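Local structure of Blr3880 protein (Bradyrhizobium japonicum, 2OOD) at residues 78-83 / 121-126; 84-89 / 113-118. The protein probably catalyses the zinc-dependent hydrolytic deamination of guanine to xanthine and ammonia, the first step of guanine degradation. All coordinates share one frame; numbering follows the deposited sequence.

Contact 1. Residues 78-83 / 121-126; sequences GHIHLP and KRFLDA. With ZN (zinc ion), chain B; GUN (guanine), chain C.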
ATOM      1  N   GLY A  78      16.386   4.571  -6.278  1.00 28.98           N
ATOM      2  CA  GLY A  78      17.093   4.244  -7.501  1.00 28.58           C
ATOM      3  C   GLY A  78      16.303   4.081  -8.781  1.00 28.36           C
ATOM      4  O   GLY A  78      16.826   3.518  -9.732  1.00 27.85           O
ATOM      5  N   HIS A  79      15.073   4.578  -8.850  1.00 29.18           N
ATOM      6  CA  HIS A  79      14.309   4.391 -10.071  1.00 29.78           C
ATOM      7  C   HIS A  79      13.010   5.186 -10.171  1.00 31.03           C
ATOM      8  O   HIS A  79      11.955   4.663  -9.822  1.00 31.69           O
ATOM      9  CB  HIS A  79      13.990   2.906 -10.210  1.00 30.26           C
ATOM     10  CG  HIS A  79      13.555   2.497 -11.581  1.00 31.43           C
ATOM     11  ND1 HIS A  79      14.370   1.788 -12.432  1.00 33.78           N
ATOM     12  CD2 HIS A  79      12.386   2.671 -12.238  1.00 31.07           C
ATOM     13  CE1 HIS A  79      13.720   1.538 -13.555  1.00 31.61           C
ATOM     14  NE2 HIS A  79      12.514   2.063 -13.463  1.00 30.81           N
ATOM     15  N   ILE A  80      13.079   6.435 -10.636  1.00 31.84           N
ATOM     16  CA  ILE A  80      11.873   7.260 -10.820  1.00 33.39           C
ATOM     17  C   ILE A  80      11.861   7.784 -12.240  1.00 33.36           C
ATOM     18  O   ILE A  80      12.892   7.833 -12.897  1.00 33.46           O
ATOM     19  CB  ILE A  80      11.792   8.514  -9.898  1.00 34.42           C
ATOM     20  CG1 ILE A  80      13.027   8.615  -9.020  1.00 37.20           C
ATOM     21  CG2 ILE A  80      10.512   8.496  -9.081  1.00 33.71           C
ATOM     22  CD1 ILE A  80      14.253   9.034  -9.777  1.00 40.63           C
ATOM     23  N   HIS A  81      10.685   8.179 -12.707  1.00 34.28           N
ATOM     24  CA  HIS A  81      10.510   8.724 -14.047  1.00 34.25           C
ATOM     25  C   HIS A  81      10.022  10.159 -13.882  1.00 34.29           C
ATOM     26  O   HIS A  81       8.842  10.392 -13.628  1.00 34.45           O
ATOM     27  CB  HIS A  81       9.467   7.912 -14.822  1.00 34.07           C
ATOM     28  CG  HIS A  81       9.948   6.573 -15.291  1.00 36.05           C
ATOM     29  ND1 HIS A  81      10.605   6.396 -16.487  1.00 36.43           N
ATOM     30  CD2 HIS A  81       9.826   5.340 -14.744  1.00 36.34           C
ATOM     31  CE1 HIS A  81      10.864   5.111 -16.659  1.00 36.49           C
ATOM     32  NE2 HIS A  81      10.402   4.447 -15.616  1.00 36.21           N
ATOM     33  N   LEU A  82      10.933  11.114 -14.023  1.00 34.80           N
ATOM     34  CA  LEU A  82      10.603  12.532 -13.890  1.00 34.94           C
ATOM     35  C   LEU A  82       9.348  12.981 -14.644  1.00 35.29           C
ATOM     36  O   LEU A  82       8.450  13.591 -14.059  1.00 35.59           O
ATOM     37  CB  LEU A  82      11.794  13.390 -14.338  1.00 35.48           C
ATOM     38  CG  LEU A  82      11.473  14.793 -14.867  1.00 36.28           C
ATOM     39  CD1 LEU A  82      10.883  15.652 -13.766  1.00 36.66           C
ATOM     40  CD2 LEU A  82      12.738  15.424 -15.418  1.00 36.36           C
ATOM     41  N   PRO A  83       9.269  12.690 -15.953  1.00 34.30           N
ATOM     42  CA  PRO A  83       8.106  13.095 -16.743  1.00 35.06           C
ATOM     43  C   PRO A  83       6.797  12.380 -16.419  1.00 35.93           C
ATOM     44  O   PRO A  83       5.779  12.641 -17.055  1.00 36.71           O
ATOM     45  CB  PRO A  83       8.569  12.856 -18.176  1.00 33.93           C
ATOM     46  CG  PRO A  83       9.437  11.663 -18.030  1.00 34.46           C
ATOM     47  CD  PRO A  83      10.241  11.964 -16.791  1.00 34.08           C
ATOM     48  N   LYS A 121      10.216  20.967 -10.979  1.00 36.03           N
ATOM     49  CA  LYS A 121      10.004  21.641  -9.709  1.00 37.14           C
ATOM     50  C   LYS A 121       9.114  20.784  -8.810  1.00 37.58           C
ATOM     51  O   LYS A 121       9.442  20.528  -7.652  1.00 38.05           O
ATOM     52  CB  LYS A 121       9.342  22.996  -9.953  1.00 39.09           C
ATOM     53  CG  LYS A 121       9.105  23.813  -8.693  1.00 42.47           C
ATOM     54  CD  LYS A 121       7.860  24.684  -8.841  1.00 44.58           C
ATOM     55  CE  LYS A 121       7.642  25.564  -7.615  1.00 45.85           C
ATOM     56  NZ  LYS A 121       7.660  24.792  -6.332  1.00 46.18           N
ATOM     57  N   ARG A 122       7.987  20.339  -9.353  1.00 36.47           N
ATOM     58  CA  ARG A 122       7.052  19.513  -8.595  1.00 35.81           C
ATOM     59  C   ARG A 122       7.629  18.138  -8.280  1.00 35.92           C
ATOM     60  O   ARG A 122       7.346  17.559  -7.229  1.00 35.72           O
ATOM     61  CB  ARG A 122       5.749  19.367  -9.373  1.00 34.99           C
ATOM     62  CG  ARG A 122       4.972  20.655  -9.463  1.00 34.17           C
ATOM     63  CD  ARG A 122       3.945  20.574 -10.548  1.00 35.47           C
ATOM     64  NE  ARG A 122       3.095  21.757 -10.582  1.00 37.92           N
ATOM     65  CZ  ARG A 122       2.237  22.097  -9.623  1.00 38.80           C
ATOM     66  NH1 ARG A 122       2.109  21.342  -8.537  1.00 39.19           N
ATOM     67  NH2 ARG A 122       1.494  23.190  -9.758  1.00 38.94           N
ATOM     68  N   PHE A 123       8.439  17.626  -9.199  1.00 34.29           N
ATOM     69  CA  PHE A 123       9.079  16.333  -9.031  1.00 33.63           C
ATOM     70  C   PHE A 123       9.990  16.367  -7.803  1.00 34.17           C
ATOM     71  O   PHE A 123       9.883  15.516  -6.923  1.00 34.90           O
ATOM     72  CB  PHE A 123       9.888  16.015 -10.289  1.00 32.40           C
ATOM     73  CG  PHE A 123      10.699  14.758 -10.205  1.00 30.73           C
ATOM     74  CD1 PHE A 123      10.089  13.513 -10.252  1.00 30.04           C
ATOM     75  CD2 PHE A 123      12.086  14.819 -10.120  1.00 30.13           C
ATOM     76  CE1 PHE A 123      10.849  12.344 -10.219  1.00 29.42           C
ATOM     77  CE2 PHE A 123      12.856  13.658 -10.085  1.00 30.34           C
ATOM     78  CZ  PHE A 123      12.234  12.419 -10.136  1.00 29.75           C
ATOM     79  N   LEU A 124      10.882  17.352  -7.746  1.00 33.97           N
ATOM     80  CA  LEU A 124      11.809  17.477  -6.629  1.00 33.43           C
ATOM     81  C   LEU A 124      11.122  17.859  -5.316  1.00 34.44           C
ATOM     82  O   LEU A 124      11.572  17.458  -4.243  1.00 34.65           O
ATOM     83  CB  LEU A 124      12.916  18.481  -6.970  1.00 32.32           C
ATOM     84  CG  LEU A 124      13.892  17.992  -8.048  1.00 31.45           C
ATOM     85  CD1 LEU A 124      14.819  19.104  -8.469  1.00 31.25           C
ATOM     86  CD2 LEU A 124      14.690  16.821  -7.517  1.00 31.30           C
ATOM     87  N   ASP A 125      10.039  18.629  -5.386  1.00 34.56           N
ATOM     88  CA  ASP A 125       9.324  18.995  -4.163  1.00 33.86           C
ATOM     89  C   ASP A 125       8.691  17.734  -3.569  1.00 33.32           C
ATOM     90  O   ASP A 125       8.795  17.485  -2.374  1.00 34.64           O
ATOM     91  CB  ASP A 125       8.217  20.022  -4.438  1.00 33.37           C
ATOM     92  CG  ASP A 125       8.752  21.402  -4.772  1.00 33.52           C
ATOM     93  OD1 ASP A 125       9.970  21.640  -4.635  1.00 33.03           O
ATOM     94  OD2 ASP A 125       7.938  22.260  -5.170  1.00 33.54           O
ATOM     95  N   ALA A 126       8.037  16.940  -4.413  1.00 33.34           N
ATOM     96  CA  ALA A 126       7.401  15.709  -3.962  1.00 32.85           C
ATOM     97  C   ALA A 126       8.421  14.768  -3.330  1.00 32.67           C
ATOM     98  O   ALA A 126       8.136  14.125  -2.322  1.00 30.75           O
ATOM     99  CB  ALA A 126       6.714  15.025  -5.122  1.00 32.22           C
TER
HETATM  100 ZN    ZN B 500      10.820   2.530 -14.787  1.00 33.03          ZN
HETATM  101  N9  GUN C 600      10.484   0.749 -19.439  1.00 63.26           N
HETATM  102  C8  GUN C 600       9.704   0.341 -20.469  1.00 63.96           C
HETATM  103  N7  GUN C 600       8.506   0.048 -20.052  1.00 64.25           N
HETATM  104  C5  GUN C 600       8.428   0.258 -18.719  1.00 63.49           C
HETATM  105  C6  GUN C 600       7.397   0.115 -17.734  1.00 62.71           C
HETATM  106  O6  GUN C 600       6.261  -0.269 -18.036  1.00 62.78           O
HETATM  107  N1  GUN C 600       7.707   0.442 -16.416  1.00 60.92           N
HETATM  108  C2  GUN C 600       8.975   0.882 -16.067  1.00 59.16           C
HETATM  109  N2  GUN C 600       9.256   1.211 -14.750  1.00 54.36           N
HETATM  110  N3  GUN C 600       9.932   1.013 -16.970  1.00 60.63           N
HETATM  111  C4  GUN C 600       9.709   0.710 -18.290  1.00 63.12           C
HETATM  112  O   HOH W   1       8.412   3.184 -14.244  1.00 45.49           O

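Contact 2. Residues 84-89 / 113-118; sequences QTRVLG and RNYARE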
ATOM      1  N   GLN A  84       6.810  11.489 -15.434  1.00 36.46           N
ATOM      2  CA  GLN A  84       5.594  10.777 -15.069  1.00 37.49           C
ATOM      3  C   GLN A  84       4.997  11.289 -13.756  1.00 39.13           C
ATOM      4  O   GLN A  84       3.998  10.755 -13.256  1.00 40.12           O
ATOM      5  CB  GLN A  84       5.880   9.285 -14.982  1.00 36.21           C
ATOM      6  CG  GLN A  84       6.104   8.656 -16.337  1.00 35.92           C
ATOM      7  CD  GLN A  84       6.569   7.223 -16.243  1.00 35.71           C
ATOM      8  OE1 GLN A  84       6.134   6.483 -15.369  1.00 35.80           O
ATOM      9  NE2 GLN A  84       7.446   6.817 -17.150  1.00 35.70           N
ATOM     10  N   THR A  85       5.611  12.342 -13.223  1.00 37.53           N
ATOM     11  CA  THR A  85       5.195  12.977 -11.977  1.00 37.29           C
ATOM     12  C   THR A  85       3.701  13.271 -11.882  1.00 36.59           C
ATOM     13  O   THR A  85       3.114  13.195 -10.806  1.00 37.43           O
ATOM     14  CB  THR A  85       5.940  14.320 -11.776  1.00 36.99           C
ATOM     15  OG1 THR A  85       7.345  14.076 -11.652  1.00 36.45           O
ATOM     16  CG2 THR A  85       5.435  15.042 -10.540  1.00 35.51           C
ATOM     17  N   ARG A  86       3.087  13.602 -13.009  1.00 36.43           N
ATOM     18  CA  ARG A  86       1.679  13.963 -13.023  1.00 35.63           C
ATOM     19  C   ARG A  86       0.708  12.846 -13.364  1.00 36.44           C
ATOM     20  O   ARG A  86      -0.504  13.025 -13.231  1.00 36.56           O
ATOM     21  CB  ARG A  86       1.478  15.121 -13.999  1.00 35.07           C
ATOM     22  CG  ARG A  86       0.146  15.826 -13.889  1.00 35.11           C
ATOM     23  CD  ARG A  86       0.100  17.008 -14.831  1.00 34.88           C
ATOM     24  NE  ARG A  86      -1.069  17.838 -14.585  1.00 37.52           N
ATOM     25  CZ  ARG A  86      -1.369  18.936 -15.273  1.00 38.91           C
ATOM     26  NH1 ARG A  86      -0.579  19.334 -16.261  1.00 39.26           N
ATOM     27  NH2 ARG A  86      -2.456  19.638 -14.967  1.00 38.64           N
ATOM     28  N   VAL A  87       1.226  11.694 -13.781  1.00 36.13           N
ATOM     29  CA  VAL A  87       0.360  10.584 -14.173  1.00 36.03           C
ATOM     30  C   VAL A  87       0.588   9.255 -13.435  1.00 37.43           C
ATOM     31  O   VAL A  87       0.501   8.188 -14.041  1.00 38.19           O
ATOM     32  CB  VAL A  87       0.483  10.342 -15.702  1.00 34.30           C
ATOM     33  CG1 VAL A  87      -0.070  11.537 -16.460  1.00 31.21           C
ATOM     34  CG2 VAL A  87       1.944  10.126 -16.082  1.00 32.36           C
ATOM     35  N   LEU A  88       0.827   9.309 -12.128  1.00 38.38           N
ATOM     36  CA  LEU A  88       1.101   8.097 -11.367  1.00 38.27           C
ATOM     37  C   LEU A  88      -0.032   7.164 -10.938  1.00 40.24           C
ATOM     38  O   LEU A  88       0.169   6.310 -10.081  1.00 43.68           O
ATOM     39  CB  LEU A  88       1.945   8.432 -10.131  1.00 36.60           C
ATOM     40  CG  LEU A  88       1.696   9.648  -9.234  1.00 34.99           C
ATOM     41  CD1 LEU A  88       0.241   9.961  -9.105  1.00 33.51           C
ATOM     42  CD2 LEU A  88       2.286   9.353  -7.876  1.00 32.30           C
ATOM     43  N   GLY A  89      -1.212   7.279 -11.521  1.00 39.27           N
ATOM     44  CA  GLY A  89      -2.274   6.385 -11.103  1.00 37.25           C
ATOM     45  C   GLY A  89      -3.135   5.985 -12.273  1.00 38.08           C
ATOM     46  O   GLY A  89      -4.345   5.862 -12.129  1.00 37.70           O
ATOM     47  N   ARG A 113      10.022  23.558 -22.777  1.00 40.61           N
ATOM     48  CA  ARG A 113      10.835  23.867 -21.604  1.00 38.86           C
ATOM     49  C   ARG A 113      10.097  24.444 -20.403  1.00 39.32           C
ATOM     50  O   ARG A 113      10.542  24.275 -19.266  1.00 39.94           O
ATOM     51  CB  ARG A 113      11.986  24.788 -21.989  1.00 37.55           C
ATOM     52  CG  ARG A 113      13.012  24.943 -20.894  1.00 37.46           C
ATOM     53  CD  ARG A 113      14.119  25.866 -21.341  1.00 38.57           C
ATOM     54  NE  ARG A 113      14.854  25.340 -22.490  1.00 39.55           N
ATOM     55  CZ  ARG A 113      15.663  24.286 -22.450  1.00 40.69           C
ATOM     56  NH1 ARG A 113      15.853  23.623 -21.315  1.00 41.61           N
ATOM     57  NH2 ARG A 113      16.305  23.903 -23.546  1.00 41.29           N
ATOM     58  N   ASN A 114       8.979  25.123 -20.633  1.00 38.94           N
ATOM     59  CA  ASN A 114       8.218  25.682 -19.521  1.00 39.43           C
ATOM     60  C   ASN A 114       7.568  24.573 -18.708  1.00 39.04           C
ATOM     61  O   ASN A 114       7.615  24.583 -17.474  1.00 39.45           O
ATOM     62  CB  ASN A 114       7.146  26.648 -20.026  1.00 42.71           C
ATOM     63  CG  ASN A 114       7.732  27.958 -20.513  1.00 45.30           C
ATOM     64  OD1 ASN A 114       8.318  28.719 -19.737  1.00 46.26           O
ATOM     65  ND2 ASN A 114       7.587  28.223 -21.806  1.00 47.52           N
ATOM     66  N   TYR A 115       6.962  23.617 -19.405  1.00 37.22           N
ATOM     67  CA  TYR A 115       6.311  22.482 -18.758  1.00 35.23           C
ATOM     68  C   TYR A 115       7.373  21.651 -18.047  1.00 33.95           C
ATOM     69  O   TYR A 115       7.181  21.217 -16.921  1.00 33.93           O
ATOM     70  CB  TYR A 115       5.608  21.614 -19.800  1.00 32.94           C
ATOM     71  CG  TYR A 115       4.564  20.690 -19.236  1.00 32.61           C
ATOM     72  CD1 TYR A 115       3.275  21.131 -19.007  1.00 31.51           C
ATOM     73  CD2 TYR A 115       4.863  19.371 -18.938  1.00 33.31           C
ATOM     74  CE1 TYR A 115       2.299  20.282 -18.497  1.00 32.68           C
ATOM     75  CE2 TYR A 115       3.894  18.508 -18.424  1.00 33.43           C
ATOM     76  CZ  TYR A 115       2.611  18.972 -18.208  1.00 33.95           C
ATOM     77  OH  TYR A 115       1.627  18.122 -17.725  1.00 34.55           O
ATOM     78  N   ALA A 116       8.495  21.434 -18.719  1.00 34.37           N
ATOM     79  CA  ALA A 116       9.583  20.656 -18.153  1.00 35.25           C
ATOM     80  C   ALA A 116      10.068  21.296 -16.864  1.00 36.55           C
ATOM     81  O   ALA A 116      10.309  20.610 -15.867  1.00 35.65           O
ATOM     82  CB  ALA A 116      10.730  20.557 -19.149  1.00 34.83           C
ATOM     83  N   ARG A 117      10.216  22.617 -16.888  1.00 38.04           N
ATOM     84  CA  ARG A 117      10.686  23.343 -15.712  1.00 38.52           C
ATOM     85  C   ARG A 117       9.716  23.201 -14.537  1.00 38.09           C
ATOM     86  O   ARG A 117      10.139  23.065 -13.387  1.00 37.84           O
ATOM     87  CB  ARG A 117      10.894  24.822 -16.042  1.00 37.89           C
ATOM     88  CG  ARG A 117      11.451  25.613 -14.876  1.00 39.13           C
ATOM     89  CD  ARG A 117      11.504  27.103 -15.168  1.00 39.87           C
ATOM     90  NE  ARG A 117      12.436  27.414 -16.243  1.00 41.59           N
ATOM     91  CZ  ARG A 117      12.084  27.959 -17.404  1.00 42.77           C
ATOM     92  NH1 ARG A 117      10.807  28.250 -17.640  1.00 43.05           N
ATOM     93  NH2 ARG A 117      13.009  28.229 -18.321  1.00 43.10           N
ATOM     94  N   GLU A 118       8.419  23.225 -14.824  1.00 38.78           N
ATOM     95  CA  GLU A 118       7.424  23.091 -13.768  1.00 40.16           C
ATOM     96  C   GLU A 118       7.379  21.665 -13.217  1.00 39.80           C
ATOM     97  O   GLU A 118       7.262  21.468 -12.006  1.00 39.81           O
ATOM     98  CB  GLU A 118       6.045  23.474 -14.277  1.00 42.16           C
ATOM     99  CG  GLU A 118       5.248  24.221 -13.238  1.00 48.72           C
ATOM    100  CD  GLU A 118       3.777  23.867 -13.271  1.00 52.25           C
ATOM    101  OE1 GLU A 118       3.195  23.812 -14.388  1.00 54.38           O
ATOM    102  OE2 GLU A 118       3.204  23.653 -12.171  1.00 54.31           O
TER

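Contact 1. Residues 78-83 / 121-126
Phe123, on helix 113-129, lays one face of its ring against Leu82 and turns its far edge to Ile80, the isoleucine near the end of strand 70-81 and the leucine just after it; the contact consists of packing alone, with no hydrogen bond passing across it. Over the face lies Leu82 CA, 4.0 Å from the centroid of the Phe123 ring in a CH-pi contact displaced toward the rim, while Leu82 CD1 covers the CB-CG end of the same face, 3.6 Å from Phe123 CB. Ile80 instead approaches in the plane of the ring, its CB 3.9 Å from Phe123 CZ. Phe123 reaches this far because its CG stands anti to the backbone N (chi1 175°), which sends the ring away from the helix to the strand. With the ring cut back to an alanine, the face under Leu82 and the edge against Ile80 would be lost, which would probably open a gap between helix and strand. Side chains alternate along the strand: Ile80 faces the helix, whereas His79 and His81 turn to the zinc ion, which His79 NE2 binds at 2.2 Å and His81 NE2 at 2.1 Å. His234 and Asp326 complete the protein ligands, and N2 of guanine also coordinates the metal. This is the His-X-His motif at the end of the first barrel strand, characteristic of the TIM-barrel amidohydrolases.

Contact 2. Residues 84-89 / 113-118
Arg86 and Tyr115 meet through a single polar contact: Arg86 NH1 donates to Tyr115 OH at 2.9 Å, with an N-H...O angle of 154°. NH1 comes to the ring at its edge and the hydroxyl lies 9° out of the guanidinium plane, an edge-on meeting although the planes are just 28° apart. The aliphatic part of Arg86 adds a little closeness, its CD 3.5 Å from Tyr115 OH. An extended chain from CG to NE carries the guanidinium from the type I turn of Gln84 to Val87 to the helix. That turn belongs to the loop that follows the first metal-binding strand of the amidohydrolase barrel, and Tyr115 sits in the first turn of helix 113-129. Tyr115 OH is also hydrogen-bonded to Glu106 OE2, so two partners hold it. Arg86 NE hydrogen-bonds to O of Trp420 and NH2 to OG of Ser423, both of the second subunit. Beyond this junction the contact is loose: Glu118 OE1 stays 6.1 Å from Arg86 NH1 and makes no direct pair with it, its OE2 being engaged with Arg122 NE, and along the exposed side of the helix Arg117 NH1 makes just a weak bond to Asn114 OD1.

In the fold
The two contacts illustrate how one helix packs against the outer face of a barrel strand and also reaches the subunit interface. Contact 2 is nested within the chain loop closed by contact 1, and both use helix 113-129, with their centres about 9 Å apart. They join where Thr85 OG1 packs against Phe123 CD1, while the same hydroxyl bonds to Leu82 O. In contact 1, Ile80 lies between the zinc-binding His79 and His81, which also line the guanine pocket, on the opposite side of the strand from the helix. Contact 2 runs outward: the side chain of Arg86 lies about 11 Å from that of His81. Both also border the second subunit, whose Trp420 makes cation-pi contacts with Arg122 and Arg86.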